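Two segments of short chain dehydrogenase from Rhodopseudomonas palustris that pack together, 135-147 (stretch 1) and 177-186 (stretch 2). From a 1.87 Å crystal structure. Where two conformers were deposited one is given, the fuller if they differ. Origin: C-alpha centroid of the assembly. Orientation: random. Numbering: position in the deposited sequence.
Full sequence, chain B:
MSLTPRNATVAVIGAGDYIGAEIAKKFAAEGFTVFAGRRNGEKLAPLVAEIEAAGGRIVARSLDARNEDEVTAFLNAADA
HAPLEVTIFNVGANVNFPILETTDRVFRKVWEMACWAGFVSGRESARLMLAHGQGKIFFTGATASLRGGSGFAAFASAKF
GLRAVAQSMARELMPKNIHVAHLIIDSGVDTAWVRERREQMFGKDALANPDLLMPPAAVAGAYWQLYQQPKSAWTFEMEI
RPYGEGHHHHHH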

# COMPACT_ATOMS: atom_id res chain seq x y z
N GLY B 135 -9.70 11.56 24.17
CA GLY B 135 -10.53 12.00 23.05
C GLY B 135 -10.39 11.11 21.83
O GLY B 135 -9.53 10.23 21.78
N LYS B 136 -11.28 11.33 20.86
CA LYS B 136 -11.25 10.59 19.60
C LYS B 136 -11.45 11.58 18.45
O LYS B 136 -12.33 12.43 18.50
CB LYS B 136 -12.27 9.44 19.57
CG LYS B 136 -12.05 8.35 20.66
CD LYS B 136 -12.55 6.95 20.27
CE LYS B 136 -12.03 5.87 21.25
NZ LYS B 136 -12.20 4.45 20.73
N ILE B 137 -10.60 11.48 17.43
CA ILE B 137 -10.65 12.38 16.28
C ILE B 137 -10.70 11.56 15.01
O ILE B 137 -9.71 10.95 14.62
CB ILE B 137 -9.41 13.30 16.18
CG1 ILE B 137 -9.15 14.02 17.50
CG2 ILE B 137 -9.60 14.28 15.02
CD1 ILE B 137 -7.87 14.80 17.56
N PHE B 138 -11.87 11.58 14.37
CA PHE B 138 -12.15 10.72 13.24
C PHE B 138 -12.27 11.56 11.98
O PHE B 138 -12.88 12.63 12.01
CB PHE B 138 -13.47 9.96 13.48
CG PHE B 138 -13.42 9.01 14.65
CD1 PHE B 138 -12.22 8.55 15.17
CD2 PHE B 138 -14.60 8.54 15.22
CE1 PHE B 138 -12.18 7.67 16.23
CE2 PHE B 138 -14.57 7.64 16.27
CZ PHE B 138 -13.36 7.21 16.78
N PHE B 139 -11.69 11.06 10.89
CA PHE B 139 -11.71 11.75 9.60
C PHE B 139 -12.37 10.85 8.57
O PHE B 139 -12.02 9.68 8.45
CB PHE B 139 -10.28 12.02 9.16
CG PHE B 139 -9.54 13.00 10.03
CD1 PHE B 139 -9.72 14.37 9.86
CD2 PHE B 139 -8.66 12.55 11.01
CE1 PHE B 139 -9.03 15.31 10.65
CE2 PHE B 139 -7.96 13.47 11.81
CZ PHE B 139 -8.16 14.86 11.62
N THR B 140 -13.32 11.40 7.81
CA THR B 140 -13.95 10.64 6.72
C THR B 140 -13.13 10.72 5.45
O THR B 140 -12.98 11.79 4.87
CB THR B 140 -15.37 11.13 6.41
OG1 THR B 140 -16.17 11.09 7.60
CG2 THR B 140 -16.02 10.25 5.37
N GLY B 141 -12.64 9.56 5.00
CA GLY B 141 -11.86 9.45 3.76
C GLY B 141 -12.68 8.86 2.63
O GLY B 141 -13.85 8.56 2.80
N ALA B 142 -12.05 8.69 1.47
CA ALA B 142 -12.74 8.18 0.28
C ALA B 142 -11.73 7.29 -0.42
O ALA B 142 -10.57 7.24 0.01
CB ALA B 142 -13.13 9.34 -0.64
N THR B 143 -12.11 6.63 -1.52
CA THR B 143 -11.12 5.90 -2.30
C THR B 143 -10.08 6.85 -2.88
O THR B 143 -8.92 6.47 -3.07
CB THR B 143 -11.73 5.09 -3.45
OG1 THR B 143 -12.48 5.97 -4.29
CG2 THR B 143 -12.64 4.01 -2.93
N ALA B 144 -10.50 8.10 -3.14
CA ALA B 144 -9.58 9.13 -3.61
C ALA B 144 -8.55 9.49 -2.53
O ALA B 144 -7.57 10.15 -2.83
CB ALA B 144 -10.32 10.37 -4.09
N SER B 145 -8.74 9.01 -1.29
CA SER B 145 -7.68 9.08 -0.26
C SER B 145 -6.51 8.15 -0.51
O SER B 145 -5.42 8.37 0.03
CB SER B 145 -8.23 8.78 1.14
OG SER B 145 -9.34 9.60 1.40
N LEU B 146 -6.74 7.13 -1.33
CA LEU B 146 -5.79 6.03 -1.51
C LEU B 146 -5.15 5.97 -2.90
O LEU B 146 -3.98 5.63 -3.02
CB LEU B 146 -6.45 4.69 -1.19
CG LEU B 146 -7.07 4.52 0.20
CD1 LEU B 146 -7.81 3.20 0.26
CD2 LEU B 146 -6.00 4.58 1.26
N ARG B 147 -5.93 6.31 -3.93
CA ARG B 147 -5.42 6.36 -5.31
C ARG B 147 -6.05 7.50 -6.11
O ARG B 147 -7.21 7.82 -5.93
CB ARG B 147 -5.60 5.02 -6.03
CG ARG B 147 -7.00 4.51 -6.07
CD ARG B 147 -7.01 3.01 -6.33
NE ARG B 147 -8.19 2.40 -5.71
CZ ARG B 147 -8.19 1.80 -4.52
NH1 ARG B 147 -7.08 1.69 -3.80
NH2 ARG B 147 -9.32 1.30 -4.05
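Stretch 2 177-186: NIHVAHLIID

Stretch 2 lies alongside stretch 1 as a neighbouring parallel β-strand, joined to it by a continuous ladder of backbone hydrogen bonds and by side chains that meet on both faces of the sheet. The extended backbone of stretch 2 begins at I178, after N177, whose phi/psi of 75/21 lies outside the β region. The two strands run in the same direction, their axes approaching to 4.3 Å and crossing at -32°, the twist usual for adjacent strands. The register is unbroken: I178 pairs with G135, H179 with K136, V180 with I137, A181 with F138, H182 with F139, L183 with T140 and I184 with G141, with CA-CA separations of 4.2 to 5.0 Å.

As expected for parallel strands, alternate residues of each strand supply the hydrogen bonds. H179 N donates to G135 O (3.1 Å), and H179 O accepts from I137 N (3.0 Å). A181 bridges the next pair, its N to I137 O and its O to F139 N, both at 2.9 Å. L183 repeats the pattern, with N to F139 O at 2.8 Å and O to G141 N at 2.7 Å; I185 N then donates to G141 O at 3.2 Å. Beyond this, the two stretches are joined through a water that accepts from T143 N (3.0 Å) and donates to I185 O (2.7 Å).

H179, A181 and L183 point to the same face as K136, F138 and T140. Here K136 NZ donates to H179 ND1 at 2.9 Å, at the edge of the imidazole, while the F138 ring directs its edge toward the imidazole face, with ring centroids 5.5 Å apart and planes at 80°. The small side chain of A181 lies beside the phenyl group, its CB 3.6 Å from F138 CD1.

On the other face, I178 CG2 packs 3.8 Å from I137 CD1, and V180 CG1 lies near the edge of the F139 ring, 3.9 Å from CE2. H182 CD2 approaches F139 CB at 3.8 Å, and the imidazole reaches along the strand so that its NE2 comes within 3.5 Å of G141 CA. Glycine leaves room for this approach: a CB at G141 would clash with H182 NE2 and sit tightly against I184 CG1. Farther along, H182 CE1 is 3.8 Å from S145 CB, and one water links H182 NE2 (2.8 Å) to S145 OG (2.7 Å). After the 3-10 segment 143-145, L146 brings its CD2 to 3.8 Å from I184 CD1, extending the apolar contact beyond the paired strands. Together the two stretches bury 932 Å², both sides summed.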

# COMPACT_ATOMS: atom_id res chain seq x y z
N ASN B 177 -3.23 9.10 24.36
CA ASN B 177 -4.63 8.73 24.67
C ASN B 177 -5.69 9.35 23.76
O ASN B 177 -6.88 9.42 24.10
CB ASN B 177 -4.94 8.93 26.17
CG ASN B 177 -6.12 8.09 26.66
OD1 ASN B 177 -6.35 6.98 26.19
ND2 ASN B 177 -6.87 8.64 27.60
N ILE B 178 -5.26 9.76 22.57
CA ILE B 178 -6.21 10.18 21.55
C ILE B 178 -6.29 9.16 20.41
O ILE B 178 -5.32 8.92 19.71
CB ILE B 178 -5.88 11.59 21.01
CG1 ILE B 178 -5.52 12.50 22.20
CG2 ILE B 178 -7.00 12.09 20.12
CD1 ILE B 178 -6.17 13.80 22.23
N HIS B 179 -7.47 8.57 20.24
CA HIS B 179 -7.71 7.67 19.14
C HIS B 179 -8.00 8.47 17.87
O HIS B 179 -9.15 8.86 17.62
CB HIS B 179 -8.90 6.76 19.46
CG HIS B 179 -9.18 5.69 18.44
ND1 HIS B 179 -10.18 4.76 18.61
CD2 HIS B 179 -8.58 5.40 17.26
CE1 HIS B 179 -10.20 3.95 17.56
NE2 HIS B 179 -9.24 4.32 16.73
N VAL B 180 -6.97 8.70 17.08
CA VAL B 180 -7.14 9.31 15.76
C VAL B 180 -7.48 8.18 14.80
O VAL B 180 -6.83 7.14 14.82
CB VAL B 180 -5.87 10.06 15.29
CG1 VAL B 180 -6.12 10.81 14.00
CG2 VAL B 180 -5.39 11.02 16.35
N ALA B 181 -8.51 8.36 13.97
CA ALA B 181 -8.86 7.35 12.99
C ALA B 181 -9.27 7.95 11.65
O ALA B 181 -9.60 9.15 11.55
CB ALA B 181 -9.94 6.38 13.51
N HIS B 182 -9.25 7.11 10.62
CA HIS B 182 -9.55 7.52 9.26
C HIS B 182 -10.49 6.48 8.64
O HIS B 182 -10.08 5.35 8.40
CB HIS B 182 -8.24 7.61 8.48
CG HIS B 182 -8.36 8.23 7.12
ND1 HIS B 182 -7.84 7.65 5.98
CD2 HIS B 182 -8.92 9.40 6.72
CE1 HIS B 182 -8.08 8.43 4.94
NE2 HIS B 182 -8.74 9.49 5.36
N LEU B 183 -11.74 6.85 8.42
CA LEU B 183 -12.71 5.91 7.88
C LEU B 183 -12.95 6.18 6.41
O LEU B 183 -13.46 7.24 6.05
CB LEU B 183 -14.04 6.00 8.64
CG LEU B 183 -15.14 5.05 8.16
CD1 LEU B 183 -14.79 3.59 8.49
CD2 LEU B 183 -16.46 5.44 8.80
N ILE B 184 -12.61 5.19 5.59
CA ILE B 184 -12.66 5.30 4.13
C ILE B 184 -13.95 4.69 3.61
O ILE B 184 -14.25 3.53 3.90
CB ILE B 184 -11.43 4.65 3.48
CG1 ILE B 184 -10.16 5.39 3.89
CG2 ILE B 184 -11.53 4.67 1.96
CD1 ILE B 184 -8.93 4.62 3.63
N ILE B 185 -14.73 5.48 2.87
CA ILE B 185 -15.99 5.01 2.32
C ILE B 185 -16.00 5.06 0.79
O ILE B 185 -15.25 5.82 0.19
CB ILE B 185 -17.19 5.77 2.97
CG1 ILE B 185 -17.29 7.20 2.47
CG2 ILE B 185 -17.06 5.79 4.49
CD1 ILE B 185 -18.25 8.08 3.26
N ASP B 186 -16.83 4.22 0.15
CA ASP B 186 -17.15 4.34 -1.30
C ASP B 186 -18.57 3.90 -1.67
O ASP B 186 -19.09 2.92 -1.13
CB ASP B 186 -16.12 3.63 -2.20
CG ASP B 186 -15.55 2.35 -1.59
OD1 ASP B 186 -15.66 1.29 -2.23
OD2 ASP B 186 -14.94 2.41 -0.49
O HOH W 1 -9.67 8.10 24.18
O HOH W 2 -15.02 6.80 -2.29
O HOH W 3 -8.78 11.36 3.33